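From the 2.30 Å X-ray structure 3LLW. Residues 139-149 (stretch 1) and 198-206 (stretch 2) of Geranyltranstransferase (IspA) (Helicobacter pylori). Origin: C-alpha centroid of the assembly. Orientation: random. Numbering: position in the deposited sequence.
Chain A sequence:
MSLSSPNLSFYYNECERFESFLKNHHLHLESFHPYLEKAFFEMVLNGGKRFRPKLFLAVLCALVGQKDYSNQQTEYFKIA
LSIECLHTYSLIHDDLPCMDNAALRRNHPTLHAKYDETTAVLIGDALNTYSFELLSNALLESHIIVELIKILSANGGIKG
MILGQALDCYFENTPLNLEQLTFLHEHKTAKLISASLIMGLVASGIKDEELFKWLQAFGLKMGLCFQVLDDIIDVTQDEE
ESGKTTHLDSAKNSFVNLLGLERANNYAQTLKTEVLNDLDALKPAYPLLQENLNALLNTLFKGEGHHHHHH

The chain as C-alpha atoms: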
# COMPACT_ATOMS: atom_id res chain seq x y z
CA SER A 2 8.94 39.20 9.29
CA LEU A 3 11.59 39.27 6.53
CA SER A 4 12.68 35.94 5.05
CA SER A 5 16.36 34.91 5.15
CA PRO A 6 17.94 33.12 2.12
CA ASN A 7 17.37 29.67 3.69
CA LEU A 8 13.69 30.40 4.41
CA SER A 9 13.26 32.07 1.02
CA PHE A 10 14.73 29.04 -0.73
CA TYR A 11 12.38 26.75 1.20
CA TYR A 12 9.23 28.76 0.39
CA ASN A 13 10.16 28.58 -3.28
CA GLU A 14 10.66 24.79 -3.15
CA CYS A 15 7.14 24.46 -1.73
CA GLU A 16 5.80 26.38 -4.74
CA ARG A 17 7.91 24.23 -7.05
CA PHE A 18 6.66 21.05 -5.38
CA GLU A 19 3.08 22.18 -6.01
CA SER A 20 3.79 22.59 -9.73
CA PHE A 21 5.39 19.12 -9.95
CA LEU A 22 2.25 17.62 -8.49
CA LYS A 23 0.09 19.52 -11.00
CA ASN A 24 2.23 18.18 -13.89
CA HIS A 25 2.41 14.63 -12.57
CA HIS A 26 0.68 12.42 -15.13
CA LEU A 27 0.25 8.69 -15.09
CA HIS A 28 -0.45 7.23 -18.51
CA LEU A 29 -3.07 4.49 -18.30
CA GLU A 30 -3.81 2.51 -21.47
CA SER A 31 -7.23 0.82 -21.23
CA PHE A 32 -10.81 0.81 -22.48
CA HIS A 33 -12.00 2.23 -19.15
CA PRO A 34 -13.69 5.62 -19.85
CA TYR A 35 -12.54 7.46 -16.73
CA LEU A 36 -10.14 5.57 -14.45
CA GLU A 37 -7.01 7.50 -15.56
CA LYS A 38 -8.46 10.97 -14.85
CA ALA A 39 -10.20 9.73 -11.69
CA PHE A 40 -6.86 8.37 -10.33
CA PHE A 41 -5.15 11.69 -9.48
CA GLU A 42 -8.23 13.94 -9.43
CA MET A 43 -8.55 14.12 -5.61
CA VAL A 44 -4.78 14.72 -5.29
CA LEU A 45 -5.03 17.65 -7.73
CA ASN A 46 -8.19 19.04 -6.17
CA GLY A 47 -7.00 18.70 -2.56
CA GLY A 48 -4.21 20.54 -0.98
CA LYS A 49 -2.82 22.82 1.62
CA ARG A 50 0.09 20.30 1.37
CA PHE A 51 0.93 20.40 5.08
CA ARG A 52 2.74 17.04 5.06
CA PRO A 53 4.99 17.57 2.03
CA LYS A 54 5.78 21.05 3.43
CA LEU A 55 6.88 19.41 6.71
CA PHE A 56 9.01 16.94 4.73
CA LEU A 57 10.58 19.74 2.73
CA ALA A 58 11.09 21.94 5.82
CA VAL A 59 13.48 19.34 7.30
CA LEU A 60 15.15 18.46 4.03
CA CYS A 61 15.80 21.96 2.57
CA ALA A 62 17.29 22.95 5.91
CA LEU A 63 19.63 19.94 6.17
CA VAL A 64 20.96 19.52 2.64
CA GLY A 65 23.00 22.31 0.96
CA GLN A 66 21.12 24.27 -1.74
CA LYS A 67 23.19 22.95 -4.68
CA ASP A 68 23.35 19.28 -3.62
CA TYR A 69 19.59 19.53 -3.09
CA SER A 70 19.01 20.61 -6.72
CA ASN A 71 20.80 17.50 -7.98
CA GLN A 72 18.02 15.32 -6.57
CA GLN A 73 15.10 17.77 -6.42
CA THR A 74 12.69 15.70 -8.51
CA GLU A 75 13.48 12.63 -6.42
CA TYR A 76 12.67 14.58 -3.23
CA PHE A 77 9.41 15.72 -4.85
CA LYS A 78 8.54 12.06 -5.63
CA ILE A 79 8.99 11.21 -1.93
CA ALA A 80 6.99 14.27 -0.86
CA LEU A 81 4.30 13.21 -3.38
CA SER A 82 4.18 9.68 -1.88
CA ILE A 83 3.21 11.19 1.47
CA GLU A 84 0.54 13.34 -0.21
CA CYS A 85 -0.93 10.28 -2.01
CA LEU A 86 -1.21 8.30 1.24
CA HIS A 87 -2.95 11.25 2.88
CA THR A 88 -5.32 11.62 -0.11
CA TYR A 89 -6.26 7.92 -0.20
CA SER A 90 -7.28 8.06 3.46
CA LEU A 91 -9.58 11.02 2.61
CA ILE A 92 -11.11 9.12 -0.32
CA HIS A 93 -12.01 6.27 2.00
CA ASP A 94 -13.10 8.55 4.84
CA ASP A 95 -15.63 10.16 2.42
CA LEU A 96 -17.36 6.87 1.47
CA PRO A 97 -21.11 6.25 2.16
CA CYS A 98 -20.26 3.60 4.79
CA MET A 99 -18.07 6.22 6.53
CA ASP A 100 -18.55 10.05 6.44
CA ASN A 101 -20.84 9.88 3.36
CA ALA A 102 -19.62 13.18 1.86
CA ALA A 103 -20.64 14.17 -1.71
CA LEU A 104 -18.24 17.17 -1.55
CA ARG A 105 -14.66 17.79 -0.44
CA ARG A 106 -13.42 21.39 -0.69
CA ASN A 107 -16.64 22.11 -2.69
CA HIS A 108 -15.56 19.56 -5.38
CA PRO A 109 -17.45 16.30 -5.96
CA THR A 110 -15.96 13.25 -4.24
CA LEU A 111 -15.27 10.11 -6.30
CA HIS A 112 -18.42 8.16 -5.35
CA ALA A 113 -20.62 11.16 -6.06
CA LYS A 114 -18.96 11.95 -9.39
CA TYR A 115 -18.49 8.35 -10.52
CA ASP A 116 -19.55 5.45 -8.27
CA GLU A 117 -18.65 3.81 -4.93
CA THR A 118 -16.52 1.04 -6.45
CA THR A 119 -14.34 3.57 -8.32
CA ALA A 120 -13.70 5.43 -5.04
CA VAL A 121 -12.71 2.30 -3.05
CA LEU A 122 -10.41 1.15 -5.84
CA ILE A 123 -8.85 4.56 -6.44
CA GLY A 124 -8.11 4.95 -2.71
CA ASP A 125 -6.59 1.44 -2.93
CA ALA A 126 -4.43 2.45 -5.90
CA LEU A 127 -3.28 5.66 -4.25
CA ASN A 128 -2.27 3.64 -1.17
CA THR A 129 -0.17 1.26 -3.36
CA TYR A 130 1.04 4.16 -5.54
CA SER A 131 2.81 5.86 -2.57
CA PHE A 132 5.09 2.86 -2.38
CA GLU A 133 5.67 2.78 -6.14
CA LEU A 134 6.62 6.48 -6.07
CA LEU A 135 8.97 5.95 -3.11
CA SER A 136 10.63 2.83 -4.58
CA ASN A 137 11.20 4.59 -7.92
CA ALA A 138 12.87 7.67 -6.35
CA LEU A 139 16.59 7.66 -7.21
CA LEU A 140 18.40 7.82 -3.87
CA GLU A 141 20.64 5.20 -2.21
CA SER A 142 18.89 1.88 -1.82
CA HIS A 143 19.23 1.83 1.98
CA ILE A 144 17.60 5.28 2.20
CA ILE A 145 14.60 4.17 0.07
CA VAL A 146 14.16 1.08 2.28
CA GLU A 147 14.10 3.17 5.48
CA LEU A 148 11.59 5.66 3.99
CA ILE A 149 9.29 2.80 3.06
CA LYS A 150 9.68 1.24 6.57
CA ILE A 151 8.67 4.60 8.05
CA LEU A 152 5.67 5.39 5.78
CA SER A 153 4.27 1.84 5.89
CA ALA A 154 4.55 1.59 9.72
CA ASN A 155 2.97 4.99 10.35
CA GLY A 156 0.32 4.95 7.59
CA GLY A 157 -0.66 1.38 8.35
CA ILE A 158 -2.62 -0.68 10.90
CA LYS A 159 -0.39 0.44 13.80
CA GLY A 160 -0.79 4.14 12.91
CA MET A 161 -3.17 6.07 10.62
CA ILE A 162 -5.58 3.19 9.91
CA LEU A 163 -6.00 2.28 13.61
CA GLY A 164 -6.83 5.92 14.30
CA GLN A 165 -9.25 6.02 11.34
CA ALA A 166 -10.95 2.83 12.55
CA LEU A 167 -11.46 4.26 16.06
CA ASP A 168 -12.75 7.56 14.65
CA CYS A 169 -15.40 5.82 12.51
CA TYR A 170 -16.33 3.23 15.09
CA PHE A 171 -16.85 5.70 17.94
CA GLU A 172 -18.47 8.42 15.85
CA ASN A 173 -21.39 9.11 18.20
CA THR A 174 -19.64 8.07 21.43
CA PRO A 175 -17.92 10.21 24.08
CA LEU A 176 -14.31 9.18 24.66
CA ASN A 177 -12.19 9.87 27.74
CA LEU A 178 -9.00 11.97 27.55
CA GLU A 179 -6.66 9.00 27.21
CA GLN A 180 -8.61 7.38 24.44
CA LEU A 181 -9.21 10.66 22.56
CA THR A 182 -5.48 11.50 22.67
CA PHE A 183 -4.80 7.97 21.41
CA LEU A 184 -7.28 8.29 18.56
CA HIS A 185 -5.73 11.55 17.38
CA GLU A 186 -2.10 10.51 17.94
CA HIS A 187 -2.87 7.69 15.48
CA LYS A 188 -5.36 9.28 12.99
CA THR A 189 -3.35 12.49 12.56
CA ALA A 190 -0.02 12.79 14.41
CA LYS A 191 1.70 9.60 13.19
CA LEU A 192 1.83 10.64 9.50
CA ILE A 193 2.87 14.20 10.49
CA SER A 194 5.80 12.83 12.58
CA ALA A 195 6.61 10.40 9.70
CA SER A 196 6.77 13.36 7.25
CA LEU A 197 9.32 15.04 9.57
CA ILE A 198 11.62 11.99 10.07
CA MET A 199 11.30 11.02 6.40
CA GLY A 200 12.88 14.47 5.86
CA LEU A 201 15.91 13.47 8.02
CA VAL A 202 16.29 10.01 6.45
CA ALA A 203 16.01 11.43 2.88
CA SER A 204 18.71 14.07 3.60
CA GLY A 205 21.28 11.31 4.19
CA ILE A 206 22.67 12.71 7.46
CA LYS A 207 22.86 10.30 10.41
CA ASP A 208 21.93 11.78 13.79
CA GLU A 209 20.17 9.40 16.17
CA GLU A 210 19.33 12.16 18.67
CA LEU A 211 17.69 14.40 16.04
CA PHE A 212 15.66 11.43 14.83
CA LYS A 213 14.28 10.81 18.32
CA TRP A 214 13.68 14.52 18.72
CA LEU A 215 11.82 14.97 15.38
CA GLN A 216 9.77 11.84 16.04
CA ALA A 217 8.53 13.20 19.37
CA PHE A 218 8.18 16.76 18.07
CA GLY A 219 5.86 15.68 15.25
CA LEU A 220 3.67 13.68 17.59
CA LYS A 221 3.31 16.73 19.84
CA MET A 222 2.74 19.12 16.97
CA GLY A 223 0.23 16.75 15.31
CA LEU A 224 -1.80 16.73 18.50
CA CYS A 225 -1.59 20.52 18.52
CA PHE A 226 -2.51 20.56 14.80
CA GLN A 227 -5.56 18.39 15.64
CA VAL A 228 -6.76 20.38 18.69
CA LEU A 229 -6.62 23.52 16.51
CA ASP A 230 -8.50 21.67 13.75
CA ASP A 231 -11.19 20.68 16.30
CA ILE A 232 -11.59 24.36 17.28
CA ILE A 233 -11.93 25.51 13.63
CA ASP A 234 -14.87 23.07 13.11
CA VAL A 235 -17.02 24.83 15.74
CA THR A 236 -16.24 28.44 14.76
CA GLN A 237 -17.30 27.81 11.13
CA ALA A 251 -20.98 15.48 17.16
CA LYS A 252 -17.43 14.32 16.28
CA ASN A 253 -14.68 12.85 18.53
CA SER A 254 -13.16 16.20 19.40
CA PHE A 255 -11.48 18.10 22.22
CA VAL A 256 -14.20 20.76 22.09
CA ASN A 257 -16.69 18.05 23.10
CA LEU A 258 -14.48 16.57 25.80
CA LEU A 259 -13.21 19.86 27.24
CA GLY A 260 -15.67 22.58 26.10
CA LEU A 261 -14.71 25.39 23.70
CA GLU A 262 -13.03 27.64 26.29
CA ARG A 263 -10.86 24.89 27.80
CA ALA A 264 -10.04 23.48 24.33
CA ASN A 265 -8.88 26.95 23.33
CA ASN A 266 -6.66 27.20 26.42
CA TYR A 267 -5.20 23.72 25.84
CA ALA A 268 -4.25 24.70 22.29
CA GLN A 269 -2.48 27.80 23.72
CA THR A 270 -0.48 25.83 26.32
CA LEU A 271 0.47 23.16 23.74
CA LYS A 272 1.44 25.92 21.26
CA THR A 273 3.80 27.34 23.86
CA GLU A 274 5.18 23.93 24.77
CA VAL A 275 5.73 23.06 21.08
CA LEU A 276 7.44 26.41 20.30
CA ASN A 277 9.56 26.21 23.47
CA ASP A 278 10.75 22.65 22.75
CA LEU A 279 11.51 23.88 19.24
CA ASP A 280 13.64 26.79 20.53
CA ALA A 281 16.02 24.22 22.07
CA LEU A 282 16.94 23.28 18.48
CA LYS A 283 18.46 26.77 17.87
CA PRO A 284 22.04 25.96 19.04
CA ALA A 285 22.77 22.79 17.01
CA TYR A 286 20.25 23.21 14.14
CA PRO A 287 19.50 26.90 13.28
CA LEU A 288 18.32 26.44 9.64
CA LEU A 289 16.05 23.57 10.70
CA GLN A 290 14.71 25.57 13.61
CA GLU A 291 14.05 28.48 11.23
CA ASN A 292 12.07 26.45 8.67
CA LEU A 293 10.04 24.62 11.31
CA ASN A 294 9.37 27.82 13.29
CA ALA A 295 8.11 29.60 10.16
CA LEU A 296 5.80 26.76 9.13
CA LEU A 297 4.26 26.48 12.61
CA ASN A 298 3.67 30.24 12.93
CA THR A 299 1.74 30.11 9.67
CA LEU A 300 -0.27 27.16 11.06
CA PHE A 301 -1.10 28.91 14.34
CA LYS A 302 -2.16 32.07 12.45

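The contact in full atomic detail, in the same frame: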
# COMPACT_ATOMS: atom_id res chain seq x y z
N LEU A 139 15.19 8.03 -7.00
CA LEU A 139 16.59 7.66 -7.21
C LEU A 139 17.54 8.16 -6.12
O LEU A 139 18.35 9.05 -6.36
CB LEU A 139 17.08 8.16 -8.58
CG LEU A 139 16.33 7.79 -9.86
CD1 LEU A 139 17.03 8.44 -11.04
CD2 LEU A 139 16.22 6.27 -10.05
N LEU A 140 17.41 7.59 -4.93
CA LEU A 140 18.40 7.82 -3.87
C LEU A 140 19.03 6.47 -3.55
O LEU A 140 18.70 5.47 -4.19
CB LEU A 140 17.77 8.44 -2.62
CG LEU A 140 16.79 9.63 -2.71
CD1 LEU A 140 16.45 10.15 -1.31
CD2 LEU A 140 17.30 10.78 -3.58
N GLU A 141 19.94 6.43 -2.58
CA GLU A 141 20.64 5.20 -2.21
C GLU A 141 19.65 4.19 -1.70
O GLU A 141 18.72 4.55 -0.97
CB GLU A 141 21.71 5.46 -1.15
CG GLU A 141 22.99 6.08 -1.70
CD GLU A 141 23.87 6.63 -0.59
OE1 GLU A 141 23.58 7.73 -0.07
OE2 GLU A 141 24.88 5.96 -0.25
N SER A 142 19.84 2.93 -2.09
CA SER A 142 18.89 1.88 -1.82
C SER A 142 18.51 1.78 -0.34
O SER A 142 17.32 1.65 -0.02
CB SER A 142 19.35 0.53 -2.39
OG SER A 142 20.58 0.12 -1.83
N HIS A 143 19.49 1.92 0.54
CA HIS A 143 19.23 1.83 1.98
C HIS A 143 18.36 2.98 2.49
O HIS A 143 17.61 2.79 3.45
CB HIS A 143 20.53 1.68 2.79
CG HIS A 143 21.35 2.93 2.86
ND1 HIS A 143 22.26 3.27 1.89
CD2 HIS A 143 21.41 3.91 3.80
CE1 HIS A 143 22.84 4.41 2.22
NE2 HIS A 143 22.34 4.82 3.37
N ILE A 144 18.45 4.14 1.85
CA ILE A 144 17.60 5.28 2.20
C ILE A 144 16.15 5.03 1.78
O ILE A 144 15.22 5.27 2.56
CB ILE A 144 18.15 6.63 1.65
CG1 ILE A 144 19.41 7.05 2.43
CG2 ILE A 144 17.08 7.75 1.69
CD1 ILE A 144 20.20 8.21 1.79
N ILE A 145 15.95 4.50 0.56
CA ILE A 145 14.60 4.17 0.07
C ILE A 145 13.91 3.11 0.95
O ILE A 145 12.71 3.22 1.25
CB ILE A 145 14.59 3.75 -1.44
CG1 ILE A 145 15.21 4.84 -2.32
CG2 ILE A 145 13.18 3.45 -1.94
CD1 ILE A 145 14.68 6.24 -2.07
N VAL A 146 14.69 2.12 1.40
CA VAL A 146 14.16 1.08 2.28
C VAL A 146 13.66 1.65 3.60
O VAL A 146 12.50 1.42 3.96
CB VAL A 146 15.14 -0.09 2.48
CG1 VAL A 146 14.76 -0.94 3.69
CG2 VAL A 146 15.15 -0.96 1.23
N GLU A 147 14.50 2.44 4.27
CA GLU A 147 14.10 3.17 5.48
C GLU A 147 12.85 4.06 5.33
O GLU A 147 12.03 4.09 6.22
CB GLU A 147 15.26 3.99 6.03
CG GLU A 147 16.06 3.25 7.08
CD GLU A 147 17.52 3.10 6.69
OE1 GLU A 147 18.22 4.13 6.58
OE2 GLU A 147 17.96 1.94 6.50
N LEU A 148 12.72 4.75 4.21
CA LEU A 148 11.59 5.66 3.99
C LEU A 148 10.31 4.87 3.91
O LEU A 148 9.31 5.23 4.51
CB LEU A 148 11.80 6.48 2.71
CG LEU A 148 12.90 7.54 2.73
CD1 LEU A 148 13.24 8.01 1.34
CD2 LEU A 148 12.58 8.70 3.63
N ILE A 149 10.38 3.75 3.18
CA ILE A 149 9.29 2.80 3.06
C ILE A 149 8.90 2.16 4.40
O ILE A 149 7.69 2.11 4.71
CB ILE A 149 9.56 1.76 1.95
CG1 ILE A 149 9.52 2.47 0.59
CG2 ILE A 149 8.54 0.64 1.97
CD1 ILE A 149 9.88 1.59 -0.60
N ILE A 198 10.47 12.94 10.06
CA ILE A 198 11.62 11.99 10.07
C ILE A 198 12.01 11.41 8.71
O ILE A 198 13.17 11.00 8.48
CB ILE A 198 11.49 10.88 11.14
CG1 ILE A 198 10.26 10.00 10.86
CG2 ILE A 198 11.45 11.49 12.54
CD1 ILE A 198 10.09 8.81 11.78
N MET A 199 11.04 11.39 7.79
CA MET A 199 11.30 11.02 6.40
C MET A 199 12.13 12.12 5.74
O MET A 199 12.93 11.84 4.85
CB MET A 199 10.01 10.73 5.60
CG MET A 199 9.35 9.34 5.80
SD MET A 199 7.60 9.31 5.17
CE MET A 199 7.99 9.04 3.45
N GLY A 200 11.96 13.37 6.21
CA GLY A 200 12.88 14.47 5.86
C GLY A 200 14.33 14.24 6.30
O GLY A 200 15.27 14.54 5.54
N LEU A 201 14.53 13.74 7.51
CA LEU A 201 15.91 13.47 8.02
C LEU A 201 16.57 12.32 7.25
O LEU A 201 17.65 12.48 6.69
CB LEU A 201 15.93 13.17 9.54
CG LEU A 201 17.29 12.81 10.17
CD1 LEU A 201 18.34 13.91 9.94
CD2 LEU A 201 17.16 12.56 11.65
N VAL A 202 15.89 11.18 7.21
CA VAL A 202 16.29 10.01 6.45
C VAL A 202 16.67 10.34 5.00
O VAL A 202 17.78 10.00 4.55
CB VAL A 202 15.19 8.90 6.54
CG1 VAL A 202 15.39 7.81 5.50
CG2 VAL A 202 15.18 8.30 7.93
N ALA A 203 15.77 11.02 4.28
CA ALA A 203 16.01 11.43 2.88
C ALA A 203 17.22 12.36 2.68
O ALA A 203 17.83 12.34 1.62
CB ALA A 203 14.77 12.04 2.26
N SER A 204 17.55 13.17 3.69
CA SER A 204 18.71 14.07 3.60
C SER A 204 20.06 13.35 3.64
O SER A 204 21.07 13.91 3.22
CB SER A 204 18.66 15.14 4.69
OG SER A 204 19.01 14.60 5.95
N GLY A 205 20.06 12.12 4.14
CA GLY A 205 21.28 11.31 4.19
C GLY A 205 22.13 11.46 5.44
O GLY A 205 23.01 10.63 5.68
N ILE A 206 21.88 12.50 6.24
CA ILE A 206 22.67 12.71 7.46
C ILE A 206 22.21 11.73 8.54
O ILE A 206 21.03 11.38 8.62
CB ILE A 206 22.71 14.22 7.94
CG1 ILE A 206 21.94 14.45 9.24
CG2 ILE A 206 22.27 15.19 6.83
CD1 ILE A 206 22.38 15.67 10.02

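Two helices distant in sequence can pack through apolar contacts alone, with no hydrogen bond passing between them. The pairing of residues 139-149 with 198-206 in this geranyltranstransferase is a compact example. Helix 142-149 and helix 198-204 run nearly antiparallel, their directions 171° apart and their axes approaching to 9.3 Å. Together the stretches bury 352 Å². Within the first helix the contacting residues Ile144, Glu147 and Leu148 follow the three- and four-residue spacing that brings side chains back to one face, and Leu140 adds a contact from the loop ahead of it.

The contact begins before the helix does. Leu139 is too far away to take part, but Leu140 directs its CA-to-CB bond toward the second stretch, and its CD1 lies 3.9 Å from Ala203 O and 4.4 Å from Ala203 CB. Glu141 then occupies the N-cap position; its carbonyl oxygen accepts the backbone hydrogen bond from Ile145 N (3.2 Å, N to Glu141 O) and a weak one from Ile144 N, so the first turn is already under way as the chain reaches the interface proper.

Ile144 is level with Ala203, their CA atoms 6.4 Å apart. In its m,t rotamer, CG2 rests 3.7 Å from Val202 O and 4.2 Å from Val202 CG1, while CD1 reaches Gly205 CA at 4.1 Å. Gly205 has positive phi, at 89°, and a side chain there would be jammed against the carbonyl oxygen of the preceding residue; an ideal CB would also stand 4.1 Å from Ile144 CD1. Backbone conformation alone therefore accounts for glycine at this turn. Ile145 and Val146, though buried, make no contact with the second stretch.

One turn after Ile144, Glu147 contributes through the aliphatic base of its side chain: CB lies 3.9 Å from Val202 CG1. Its carboxylate gains nothing from His143 O, which is 3.2 Å from Glu147 OE2, because both atoms are acceptors.

Leu148 has the greatest area covered of any residue in the contact. Its CA-to-CB bond points sideways, yet the end of the side chain comes nearer, bringing CD2 into a pocket formed by three residues of the partner helix: 3.5 Å from Val202 CG1, 3.8 Å from Met199 CB and 4.2 Å from Ala203 CB. The same methyl lies 3.4 Å from Met199 O, an oxygen already engaged by Ala203 N within its own helix. The CA-to-CB bond of Ile149 points away, and the residue makes no contact with the second stretch.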